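ABC transporter periplasmic peptide-binding protein (Pseudoalteromonas, PDB 4QFP) probably captures dipeptides or other short peptides in the periplasm and hands them to a membrane-bound ABC transporter for uptake. Local coordinates at residues Arg286-Asn291 against His505-Gln510; Phe304-Val309 against Ala366-Gly371; Val309-Val314 against Glu496-Tyr501; Ala344-Lys349 against Tyr486-Gln491. All coordinates share one frame; numbering follows the deposited sequence.

Contact 1. Residues Arg286-Asn291 against His505-Gln510; sequences RETNLN and HGMRFQ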
# COMPACT_ATOMS: atom_id res chain seq x y z
N ARG A 286 18.83 1.39 0.31
CA ARG A 286 18.11 0.27 -0.27
C ARG A 286 17.77 -0.76 0.80
O ARG A 286 18.52 -0.94 1.76
CB ARG A 286 18.95 -0.36 -1.38
CG ARG A 286 19.94 -1.37 -0.86
CD ARG A 286 21.29 -1.29 -1.56
NE ARG A 286 22.23 -2.23 -0.97
CZ ARG A 286 23.52 -2.32 -1.28
NH1 ARG A 286 24.03 -1.50 -2.20
NH2 ARG A 286 24.29 -3.21 -0.68
N GLU A 287 16.63 -1.43 0.63
CA GLU A 287 16.20 -2.48 1.53
C GLU A 287 15.47 -3.53 0.73
O GLU A 287 14.63 -3.19 -0.10
CB GLU A 287 15.25 -1.93 2.60
CG GLU A 287 15.84 -1.81 4.00
CD GLU A 287 16.38 -3.11 4.55
OE1 GLU A 287 17.52 -3.09 5.08
OE2 GLU A 287 15.69 -4.15 4.49
N THR A 288 15.80 -4.79 0.96
CA THR A 288 14.98 -5.89 0.47
C THR A 288 13.58 -5.66 1.00
O THR A 288 13.43 -5.28 2.16
CB THR A 288 15.49 -7.24 0.99
OG1 THR A 288 16.78 -7.50 0.43
CG2 THR A 288 14.55 -8.36 0.59
N ASN A 289 12.57 -5.89 0.17
CA ASN A 289 11.21 -5.47 0.49
C ASN A 289 10.15 -6.48 0.04
O ASN A 289 10.32 -7.16 -0.98
CB ASN A 289 10.95 -4.08 -0.12
CG ASN A 289 9.56 -3.54 0.16
OD1 ASN A 289 8.59 -3.90 -0.53
ND2 ASN A 289 9.46 -2.63 1.12
N LEU A 290 9.08 -6.60 0.82
CA LEU A 290 7.96 -7.47 0.49
C LEU A 290 7.01 -6.77 -0.48
O LEU A 290 6.18 -5.97 -0.06
CB LEU A 290 7.18 -7.83 1.76
CG LEU A 290 7.94 -8.61 2.83
CD1 LEU A 290 7.10 -8.76 4.12
CD2 LEU A 290 8.38 -9.95 2.29
N ASN A 291 7.14 -7.07 -1.76
CA ASN A 291 6.24 -6.49 -2.77
C ASN A 291 6.09 -7.45 -3.92
O ASN A 291 6.84 -8.41 -4.01
CB ASN A 291 6.78 -5.15 -3.27
CG ASN A 291 8.12 -5.29 -3.96
OD1 ASN A 291 9.17 -5.17 -3.34
ND2 ASN A 291 8.09 -5.56 -5.25
N HIS A 505 9.71 -8.94 -8.16
CA HIS A 505 9.76 -8.24 -6.88
C HIS A 505 10.87 -7.19 -6.97
O HIS A 505 11.98 -7.49 -7.41
CB HIS A 505 10.01 -9.22 -5.74
CG HIS A 505 9.11 -10.41 -5.77
ND1 HIS A 505 9.54 -11.66 -6.18
CD2 HIS A 505 7.80 -10.55 -5.47
CE1 HIS A 505 8.53 -12.51 -6.13
NE2 HIS A 505 7.46 -11.86 -5.70
N GLY A 506 10.55 -5.96 -6.60
CA GLY A 506 11.51 -4.88 -6.72
C GLY A 506 12.29 -4.67 -5.44
O GLY A 506 11.88 -5.09 -4.36
N MET A 507 13.44 -4.01 -5.57
CA MET A 507 14.21 -3.60 -4.41
C MET A 507 13.77 -2.19 -4.05
O MET A 507 13.47 -1.38 -4.93
CB MET A 507 15.70 -3.64 -4.73
CG MET A 507 16.42 -4.84 -4.12
SD MET A 507 17.02 -4.45 -2.46
CE MET A 507 18.03 -3.04 -2.84
N ARG A 508 13.69 -1.88 -2.76
CA ARG A 508 13.22 -0.56 -2.36
C ARG A 508 14.38 0.42 -2.35
O ARG A 508 15.33 0.25 -1.59
CB ARG A 508 12.55 -0.61 -0.98
CG ARG A 508 11.79 0.67 -0.59
CD ARG A 508 11.14 0.51 0.77
NE ARG A 508 10.06 1.47 0.97
CZ ARG A 508 9.17 1.39 1.96
NH1 ARG A 508 9.24 0.40 2.85
NH2 ARG A 508 8.22 2.30 2.07
N PHE A 509 14.31 1.43 -3.21
CA PHE A 509 15.40 2.40 -3.33
C PHE A 509 14.94 3.79 -2.95
O PHE A 509 13.80 4.17 -3.17
CB PHE A 509 15.92 2.45 -4.77
CG PHE A 509 16.73 1.26 -5.17
CD1 PHE A 509 17.98 1.04 -4.62
CD2 PHE A 509 16.26 0.39 -6.14
CE1 PHE A 509 18.73 -0.05 -5.01
CE2 PHE A 509 16.99 -0.70 -6.53
CZ PHE A 509 18.24 -0.92 -5.97
N GLN A 510 15.86 4.57 -2.41
CA GLN A 510 15.60 5.97 -2.16
C GLN A 510 16.92 6.71 -2.25
O GLN A 510 17.95 6.20 -1.81
CB GLN A 510 14.98 6.16 -0.78
CG GLN A 510 14.70 7.60 -0.43
CD GLN A 510 13.98 7.74 0.88
OE1 GLN A 510 14.60 7.82 1.94
NE2 GLN A 510 12.66 7.78 0.83
O HOH W 1 13.58 -6.69 -2.66
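Arg508 and Glu287 face each other as an antiparallel hydrogen-bonded pair, and their two backbone bonds, Glu287 N to Arg508 O and Arg508 N to Glu287 O, are both 3.1 Å long. The CB of Arg508 lies 3.4 Å from Glu287 O. With CG anti to the backbone N (chi1 -169°) and an extended chain, Arg508 runs past Asn289, its guanidinium plane nearly perpendicular to the Asn289 amide, and ends in hydrogen bonds, NH1 to Gly522 O and NH2 to Gly525 O. Arg286 forms the next, non-hydrogen-bonded pair with Phe509; its CB meets Phe509 CE1 at 3.6 Å, while the guanidinium end leads away. Beyond the ladder, where the strands splay, a water joins Asn289 N to Gly506 O. Further on, Asn291 reaches across to residues 505-510, its CG 3.7 Å from Gly506 N. Shortening Asn291 to an alanine removes that amide and is likely to leave the buried Gly506 backbone without this polar neighbour. The contact thus spans the end of strand 282-287, the turn into strand 291-297 and the middle of strand 500-513, which pairs with both in the mixed sheet.

Contact 2. Residues Phe304-Val309 against Ala366-Gly371; sequences FDNLKV and AGYEKG. With PO4 (phosphate ion), chain E.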
# COMPACT_ATOMS: atom_id res chain seq x y z
N PHE A 304 -10.91 -12.16 -21.88
CA PHE A 304 -10.01 -12.39 -20.75
C PHE A 304 -10.69 -13.12 -19.61
O PHE A 304 -10.06 -13.46 -18.60
CB PHE A 304 -9.41 -11.07 -20.28
CG PHE A 304 -8.98 -10.20 -21.42
CD1 PHE A 304 -7.81 -10.48 -22.12
CD2 PHE A 304 -9.76 -9.13 -21.83
CE1 PHE A 304 -7.43 -9.70 -23.20
CE2 PHE A 304 -9.37 -8.35 -22.90
CZ PHE A 304 -8.20 -8.63 -23.58
N ASP A 305 -11.98 -13.38 -19.78
CA ASP A 305 -12.73 -14.23 -18.86
C ASP A 305 -12.48 -15.69 -19.20
O ASP A 305 -13.06 -16.59 -18.60
CB ASP A 305 -14.22 -13.92 -18.96
CG ASP A 305 -14.80 -14.25 -20.33
OD1 ASP A 305 -14.03 -14.24 -21.32
OD2 ASP A 305 -16.01 -14.51 -20.41
N ASN A 306 -11.61 -15.92 -20.18
CA ASN A 306 -11.31 -17.27 -20.64
C ASN A 306 -9.90 -17.70 -20.27
O ASN A 306 -8.91 -17.12 -20.74
CB ASN A 306 -11.48 -17.36 -22.15
CG ASN A 306 -11.39 -18.77 -22.65
OD1 ASN A 306 -10.93 -19.67 -21.95
ND2 ASN A 306 -11.84 -18.99 -23.88
N LEU A 307 -9.80 -18.72 -19.43
CA LEU A 307 -8.51 -19.16 -18.92
C LEU A 307 -7.50 -19.47 -20.02
O LEU A 307 -6.35 -19.03 -19.94
CB LEU A 307 -8.70 -20.38 -18.02
CG LEU A 307 -7.44 -20.97 -17.42
CD1 LEU A 307 -6.69 -19.91 -16.61
CD2 LEU A 307 -7.82 -22.16 -16.56
N LYS A 308 -7.91 -20.21 -21.05
CA LYS A 308 -7.01 -20.50 -22.15
C LYS A 308 -6.41 -19.23 -22.74
O LYS A 308 -5.24 -19.21 -23.11
CB LYS A 308 -7.71 -21.30 -23.26
CG LYS A 308 -7.54 -22.81 -23.14
CD LYS A 308 -6.94 -23.40 -24.43
CE LYS A 308 -6.91 -24.93 -24.37
NZ LYS A 308 -6.24 -25.53 -25.57
N VAL A 309 -7.20 -18.17 -22.85
CA VAL A 309 -6.66 -16.92 -23.38
C VAL A 309 -5.64 -16.32 -22.41
O VAL A 309 -4.57 -15.87 -22.83
CB VAL A 309 -7.78 -15.91 -23.71
CG1 VAL A 309 -7.22 -14.50 -23.83
CG2 VAL A 309 -8.50 -16.34 -24.99
N ALA A 366 -7.82 -21.94 -28.35
CA ALA A 366 -8.86 -21.27 -27.56
C ALA A 366 -9.94 -20.68 -28.45
O ALA A 366 -11.01 -20.32 -27.97
CB ALA A 366 -8.25 -20.19 -26.69
N GLY A 367 -9.66 -20.58 -29.75
CA GLY A 367 -10.63 -20.05 -30.70
C GLY A 367 -10.37 -18.62 -31.13
O GLY A 367 -11.28 -17.95 -31.61
N TYR A 368 -9.13 -18.16 -30.95
CA TYR A 368 -8.75 -16.80 -31.29
C TYR A 368 -7.47 -16.78 -32.12
O TYR A 368 -6.59 -15.94 -31.91
CB TYR A 368 -8.57 -15.96 -30.02
CG TYR A 368 -9.85 -15.83 -29.22
CD1 TYR A 368 -10.21 -16.80 -28.30
CD2 TYR A 368 -10.70 -14.75 -29.39
CE1 TYR A 368 -11.38 -16.70 -27.58
CE2 TYR A 368 -11.87 -14.63 -28.66
CZ TYR A 368 -12.20 -15.62 -27.76
OH TYR A 368 -13.37 -15.51 -27.03
N GLU A 369 -7.40 -17.70 -33.08
CA GLU A 369 -6.24 -17.84 -33.97
C GLU A 369 -5.65 -16.53 -34.49
O GLU A 369 -4.43 -16.35 -34.50
CB GLU A 369 -6.59 -18.73 -35.16
CG GLU A 369 -5.50 -18.81 -36.22
CD GLU A 369 -5.87 -19.71 -37.38
OE1 GLU A 369 -5.16 -19.70 -38.41
OE2 GLU A 369 -6.88 -20.44 -37.26
N LYS A 370 -6.52 -15.61 -34.91
CA LYS A 370 -6.07 -14.36 -35.54
C LYS A 370 -5.85 -13.23 -34.54
O LYS A 370 -5.69 -12.08 -34.92
CB LYS A 370 -7.06 -13.92 -36.61
CG LYS A 370 -7.28 -14.91 -37.74
CD LYS A 370 -5.98 -15.31 -38.43
CE LYS A 370 -6.24 -16.34 -39.51
NZ LYS A 370 -4.99 -16.89 -40.10
N GLY A 371 -5.87 -13.57 -33.25
CA GLY A 371 -5.64 -12.59 -32.21
C GLY A 371 -6.75 -11.55 -32.05
O GLY A 371 -7.90 -11.78 -32.42
P PO4 E . -9.37 -21.05 -34.89
O1 PO4 E . -8.81 -20.44 -33.63
O2 PO4 E . -10.33 -22.16 -34.51
O3 PO4 E . -10.06 -19.99 -35.72
O4 PO4 E . -8.24 -21.66 -35.69
O HOH W 2 -14.00 -17.51 -24.90
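Two helix ends meet here: Ala366, at the end of helix 356-366, packs against Lys308 and Val309 in the first turn of helix 307-314. The CB of Ala366 sits 3.6 Å from Lys308 CB, and Val309 CG2 approaches the ring of Tyr368, 3.8 Å from Tyr368 CD1, the two side chains crossing at about a right angle. That methyl lies anti to the carbonyl carbon of Val309, which turns it toward the tyrosine. Each helix end carries a classical signature. Asn306 is the N-cap of helix 307-314, its OD1 accepting a weak bond from Lys308 N at 3.2 Å. Gly367 follows helix 356-366 in a Schellman motif, with a phi of 102°; in this backbone conformation a side chain would collide with the carbonyl O of Ala366. The capping asparagine also works across the interface: its ND2 donates to a water 2.8 Å away, and the same water is hydrogen-bonded to Tyr368 OH at 3.0 Å, near the plane of the ring. Lys308 sends its NZ on to a salt bridge with Glu365, tying the two helices a second time. Beyond Tyr368 the chain makes a type I beta turn closed by Gly371 N to Tyr368 O, and at that turn Glu369 N donates to O1 of a phosphate ion, probably from the crystallisation liquor, at 3.1 Å.

Contact 3. Residues Val309-Val314 against Glu496-Tyr501; sequences VRQALV and EQLPLY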
# COMPACT_ATOMS: atom_id res chain seq x y z
N VAL A 309 -7.20 -18.17 -22.85
CA VAL A 309 -6.66 -16.92 -23.38
C VAL A 309 -5.64 -16.32 -22.41
O VAL A 309 -4.57 -15.87 -22.83
CB VAL A 309 -7.78 -15.91 -23.71
CG1 VAL A 309 -7.22 -14.50 -23.83
CG2 VAL A 309 -8.50 -16.34 -24.99
N ARG A 310 -5.95 -16.33 -21.12
CA ARG A 310 -5.02 -15.83 -20.12
C ARG A 310 -3.73 -16.67 -20.12
O ARG A 310 -2.62 -16.13 -20.09
CB ARG A 310 -5.67 -15.81 -18.73
CG ARG A 310 -6.96 -14.97 -18.65
CD ARG A 310 -7.34 -14.62 -17.21
NE ARG A 310 -7.61 -15.80 -16.38
CZ ARG A 310 -8.79 -16.40 -16.31
NH1 ARG A 310 -9.81 -15.94 -17.02
NH2 ARG A 310 -8.96 -17.46 -15.52
N GLN A 311 -3.89 -17.98 -20.15
CA GLN A 311 -2.73 -18.88 -20.21
C GLN A 311 -1.92 -18.65 -21.48
O GLN A 311 -0.69 -18.65 -21.43
CB GLN A 311 -3.18 -20.33 -20.12
CG GLN A 311 -3.82 -20.66 -18.78
CD GLN A 311 -4.35 -22.07 -18.71
OE1 GLN A 311 -4.18 -22.76 -17.71
NE2 GLN A 311 -5.00 -22.50 -19.78
N ALA A 312 -2.59 -18.43 -22.60
CA ALA A 312 -1.91 -18.18 -23.85
C ALA A 312 -1.07 -16.92 -23.78
O ALA A 312 0.08 -16.92 -24.23
CB ALA A 312 -2.91 -18.08 -24.99
N LEU A 313 -1.63 -15.85 -23.23
CA LEU A 313 -1.00 -14.52 -23.29
C LEU A 313 0.25 -14.39 -22.40
O LEU A 313 1.18 -13.66 -22.75
CB LEU A 313 -2.00 -13.42 -22.92
CG LEU A 313 -3.17 -13.16 -23.87
CD1 LEU A 313 -4.18 -12.21 -23.25
CD2 LEU A 313 -2.70 -12.62 -25.20
N VAL A 314 0.25 -15.06 -21.26
CA VAL A 314 1.41 -15.02 -20.38
C VAL A 314 2.65 -15.71 -21.00
O VAL A 314 3.78 -15.33 -20.70
CB VAL A 314 1.10 -15.60 -18.98
CG1 VAL A 314 -0.10 -14.90 -18.36
CG2 VAL A 314 0.86 -17.10 -19.07
N GLU A 496 -2.72 -21.33 -11.37
CA GLU A 496 -3.55 -22.24 -12.15
C GLU A 496 -4.65 -21.49 -12.90
O GLU A 496 -5.07 -21.90 -13.99
CB GLU A 496 -4.15 -23.32 -11.23
CG GLU A 496 -3.10 -24.09 -10.42
CD GLU A 496 -3.70 -25.10 -9.46
OE1 GLU A 496 -4.51 -24.72 -8.58
OE2 GLU A 496 -3.35 -26.30 -9.57
N GLN A 497 -5.11 -20.38 -12.32
CA GLN A 497 -6.23 -19.61 -12.86
C GLN A 497 -5.83 -18.27 -13.46
O GLN A 497 -6.58 -17.66 -14.21
CB GLN A 497 -7.27 -19.36 -11.76
CG GLN A 497 -7.93 -20.61 -11.22
CD GLN A 497 -8.64 -21.40 -12.30
OE1 GLN A 497 -8.58 -22.63 -12.31
NE2 GLN A 497 -9.31 -20.70 -13.20
N LEU A 498 -4.64 -17.79 -13.10
CA LEU A 498 -4.12 -16.55 -13.67
C LEU A 498 -5.09 -15.37 -13.69
O LEU A 498 -5.28 -14.73 -14.73
CB LEU A 498 -3.62 -16.80 -15.10
CG LEU A 498 -2.49 -17.82 -15.21
CD1 LEU A 498 -2.17 -18.11 -16.67
CD2 LEU A 498 -1.27 -17.31 -14.46
N PRO A 499 -5.68 -15.04 -12.53
CA PRO A 499 -6.36 -13.75 -12.47
C PRO A 499 -5.32 -12.64 -12.65
O PRO A 499 -5.57 -11.63 -13.30
CB PRO A 499 -6.93 -13.72 -11.06
CG PRO A 499 -6.05 -14.65 -10.27
CD PRO A 499 -5.64 -15.72 -11.23
N LEU A 500 -4.15 -12.85 -12.07
CA LEU A 500 -3.00 -12.01 -12.38
C LEU A 500 -1.76 -12.89 -12.55
O LEU A 500 -1.73 -14.03 -12.09
CB LEU A 500 -2.79 -10.94 -11.30
CG LEU A 500 -2.68 -11.41 -9.85
CD1 LEU A 500 -1.30 -11.97 -9.58
CD2 LEU A 500 -2.99 -10.27 -8.88
N TYR A 501 -0.76 -12.35 -13.24
CA TYR A 501 0.48 -13.06 -13.50
C TYR A 501 1.60 -12.36 -12.74
O TYR A 501 1.95 -11.23 -13.07
CB TYR A 501 0.78 -13.07 -15.00
CG TYR A 501 2.10 -13.71 -15.38
CD1 TYR A 501 2.52 -14.88 -14.76
CD2 TYR A 501 2.92 -13.15 -16.35
CE1 TYR A 501 3.73 -15.47 -15.10
CE2 TYR A 501 4.13 -13.74 -16.69
CZ TYR A 501 4.53 -14.90 -16.06
OH TYR A 501 5.72 -15.48 -16.40
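Helix 307-314 runs past the corner where helix 480-497 gives way to strand 500-513, with CA separations of 6.6 Å for Arg310 and Leu498 and 7.2 Å for Val314 and Tyr501. Leu498, with a phi of 48°, turns the chain out of its helix and leaves the carbonyl of Gln497 for Arg310. The guanidinium takes that single oxygen side-on with two nitrogens, NH2 to Gln497 O at 2.7 Å and NE at 3.0 Å, the acceptor lying in the guanidinium plane. A bend at chi3 (-62°) brings the group edge-on, and NE adds a weak bond to Leu498 O. One residue along helix 307-314, Gln311 CG meets Leu498 CD1 at 3.7 Å, and that methyl also meets Val314 CG2 tip to tip. Val314 also sets its CB over one face of the Tyr501 ring, a CH-pi contact 4.2 Å from the centroid. A leucine at Arg310 offers no N-H, and the carbonyls of Gln497 and Phe304 would probably lose this partner. NH1 also binds Phe304 O, so one guanidinium links the loop before helix 307-314 to the C-terminal end of helix 480-497, and these carbonyl dipoles are likely to ease its charge.

Contact 4. Residues Ala344-Lys349 against Tyr486-Gln491; sequences AFEPQK and YYDAAQ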
# COMPACT_ATOMS: atom_id res chain seq x y z
N ALA A 344 5.53 -17.47 4.03
CA ALA A 344 4.55 -18.35 3.39
C ALA A 344 4.90 -18.65 1.93
O ALA A 344 4.18 -19.38 1.25
CB ALA A 344 3.15 -17.75 3.49
N PHE A 345 6.03 -18.12 1.48
CA PHE A 345 6.46 -18.26 0.10
C PHE A 345 6.57 -19.72 -0.34
O PHE A 345 7.14 -20.55 0.36
CB PHE A 345 7.81 -17.56 -0.09
CG PHE A 345 8.53 -17.94 -1.36
CD1 PHE A 345 8.12 -17.45 -2.59
CD2 PHE A 345 9.65 -18.78 -1.32
CE1 PHE A 345 8.80 -17.78 -3.77
CE2 PHE A 345 10.33 -19.13 -2.49
CZ PHE A 345 9.90 -18.62 -3.72
N GLU A 346 6.00 -20.03 -1.50
CA GLU A 346 6.22 -21.32 -2.15
C GLU A 346 6.32 -21.14 -3.65
O GLU A 346 5.36 -20.71 -4.29
CB GLU A 346 5.10 -22.31 -1.83
CG GLU A 346 5.22 -23.61 -2.61
CD GLU A 346 4.09 -24.59 -2.33
OE1 GLU A 346 4.36 -25.63 -1.68
OE2 GLU A 346 2.94 -24.33 -2.76
N PRO A 347 7.48 -21.49 -4.23
CA PRO A 347 7.67 -21.35 -5.68
C PRO A 347 6.77 -22.33 -6.41
O PRO A 347 6.69 -23.49 -6.01
CB PRO A 347 9.14 -21.75 -5.87
CG PRO A 347 9.44 -22.65 -4.73
CD PRO A 347 8.62 -22.15 -3.57
N GLN A 348 6.12 -21.88 -7.48
CA GLN A 348 5.15 -22.71 -8.20
C GLN A 348 5.73 -23.45 -9.40
O GLN A 348 6.40 -22.85 -10.25
CB GLN A 348 3.94 -21.88 -8.63
CG GLN A 348 3.20 -21.26 -7.45
CD GLN A 348 2.75 -22.31 -6.46
OE1 GLN A 348 3.15 -22.30 -5.29
NE2 GLN A 348 1.94 -23.25 -6.93
N LYS A 349 5.45 -24.74 -9.46
CA LYS A 349 5.91 -25.62 -10.53
C LYS A 349 5.38 -25.20 -11.89
O LYS A 349 6.06 -25.36 -12.91
CB LYS A 349 5.47 -27.06 -10.24
CG LYS A 349 5.26 -27.39 -8.76
CD LYS A 349 3.82 -27.10 -8.31
CE LYS A 349 3.77 -25.97 -7.28
NZ LYS A 349 4.58 -26.27 -6.07
N TYR A 486 -2.37 -23.46 3.84
CA TYR A 486 -3.41 -22.74 3.13
C TYR A 486 -2.83 -21.71 2.16
O TYR A 486 -3.28 -21.59 1.03
CB TYR A 486 -4.39 -22.11 4.11
CG TYR A 486 -5.21 -23.16 4.83
CD1 TYR A 486 -6.16 -23.91 4.15
CD2 TYR A 486 -5.00 -23.44 6.17
CE1 TYR A 486 -6.90 -24.88 4.79
CE2 TYR A 486 -5.73 -24.42 6.82
CZ TYR A 486 -6.68 -25.13 6.13
OH TYR A 486 -7.43 -26.10 6.76
N TYR A 487 -1.82 -20.98 2.59
CA TYR A 487 -1.20 -20.01 1.68
C TYR A 487 -0.52 -20.67 0.48
O TYR A 487 -0.48 -20.08 -0.60
CB TYR A 487 -0.26 -19.09 2.44
CG TYR A 487 -1.02 -18.15 3.35
CD1 TYR A 487 -2.16 -17.50 2.91
CD2 TYR A 487 -0.62 -17.95 4.65
CE1 TYR A 487 -2.87 -16.64 3.74
CE2 TYR A 487 -1.31 -17.11 5.49
CZ TYR A 487 -2.44 -16.46 5.03
OH TYR A 487 -3.12 -15.62 5.89
N ASP A 488 -0.02 -21.89 0.65
CA ASP A 488 0.54 -22.63 -0.48
C ASP A 488 -0.55 -22.90 -1.51
O ASP A 488 -0.34 -22.75 -2.71
CB ASP A 488 1.13 -23.97 -0.03
CG ASP A 488 2.39 -23.82 0.81
OD1 ASP A 488 2.97 -22.71 0.86
OD2 ASP A 488 2.81 -24.83 1.43
N ALA A 489 -1.72 -23.33 -1.03
CA ALA A 489 -2.84 -23.65 -1.91
C ALA A 489 -3.35 -22.40 -2.61
O ALA A 489 -3.76 -22.47 -3.77
CB ALA A 489 -3.98 -24.30 -1.11
N ALA A 490 -3.36 -21.28 -1.91
CA ALA A 490 -3.74 -20.01 -2.51
C ALA A 490 -2.78 -19.66 -3.64
O ALA A 490 -3.19 -19.25 -4.73
CB ALA A 490 -3.74 -18.90 -1.45
N GLN A 491 -1.49 -19.82 -3.37
CA GLN A 491 -0.45 -19.50 -4.36
C GLN A 491 -0.60 -20.35 -5.61
O GLN A 491 -0.40 -19.86 -6.73
CB GLN A 491 0.94 -19.67 -3.75
CG GLN A 491 1.31 -18.56 -2.77
CD GLN A 491 2.54 -18.90 -1.96
OE1 GLN A 491 3.66 -18.63 -2.38
NE2 GLN A 491 2.34 -19.47 -0.78
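Glu346 lays its carboxylate over that of Asp488, the two planes stacked only 24° apart, with Glu346 OE1 3.6 Å from Asp488 OD2. This is a loop-on-helix packing: residues 344-349, part of the long connection from strand 332-333 to helix 356-366, run across one side of helix 480-497. Two like charges this close would be expected to repel, and a salt bridge from Asp488 OD1 to Lys484, one turn back on its own helix, probably offsets part of it. An extended chain with CG anti to the backbone N (chi1 174°) carries Glu346 to its neighbour, where its OE2 comes 3.3 Å from Asp488 CB. Nearer the start of the loop, Ala344 turns its CB onto the root of Tyr487, 3.8 Å from Tyr487 CB, while the phenol ring leads off to meet the ring of Phe444.

The chief polar tie is Gln491. Its primary amide reads the loop backbone much as another peptide would, NE2 donating to Ala344 O at 2.7 Å and OE1 accepting from Glu346 N at 2.9 Å. OE1 takes a second bond from Ser336, so both ends of the amide are spoken for and its rotation is fixed. Gln348 crosses Gln491 at about a right angle. NE2 of Gln491 also donates to Tyr487 O at 2.9 Å, from 67° above the carbonyl plane, while the helical Gln491 N reaches the same oxygen from the opposite face.

Contacts 2 and 3 share Val309 and lie on successive parts of helix 307-314, their centres 10 Å apart; Leu307 CD1 also joins them, packing 3.3 Å from Gln497 O. Contact 3 is linked to contact 4 through helix 480-497, with centres 17 Å apart, and to contact 1 through strand 500-513, with centres 26 Å apart. Contact 1 lies close to the likely peptide site: the side chain of Arg508 is about 7 Å from a bound valine and that of Asn291 about 8 Å from a bound threonine. Contact 2 is peripheral, its nearest atoms about 20 Å from those of contact 1, whereas contact 4 approaches contact 1 to about 6 Å.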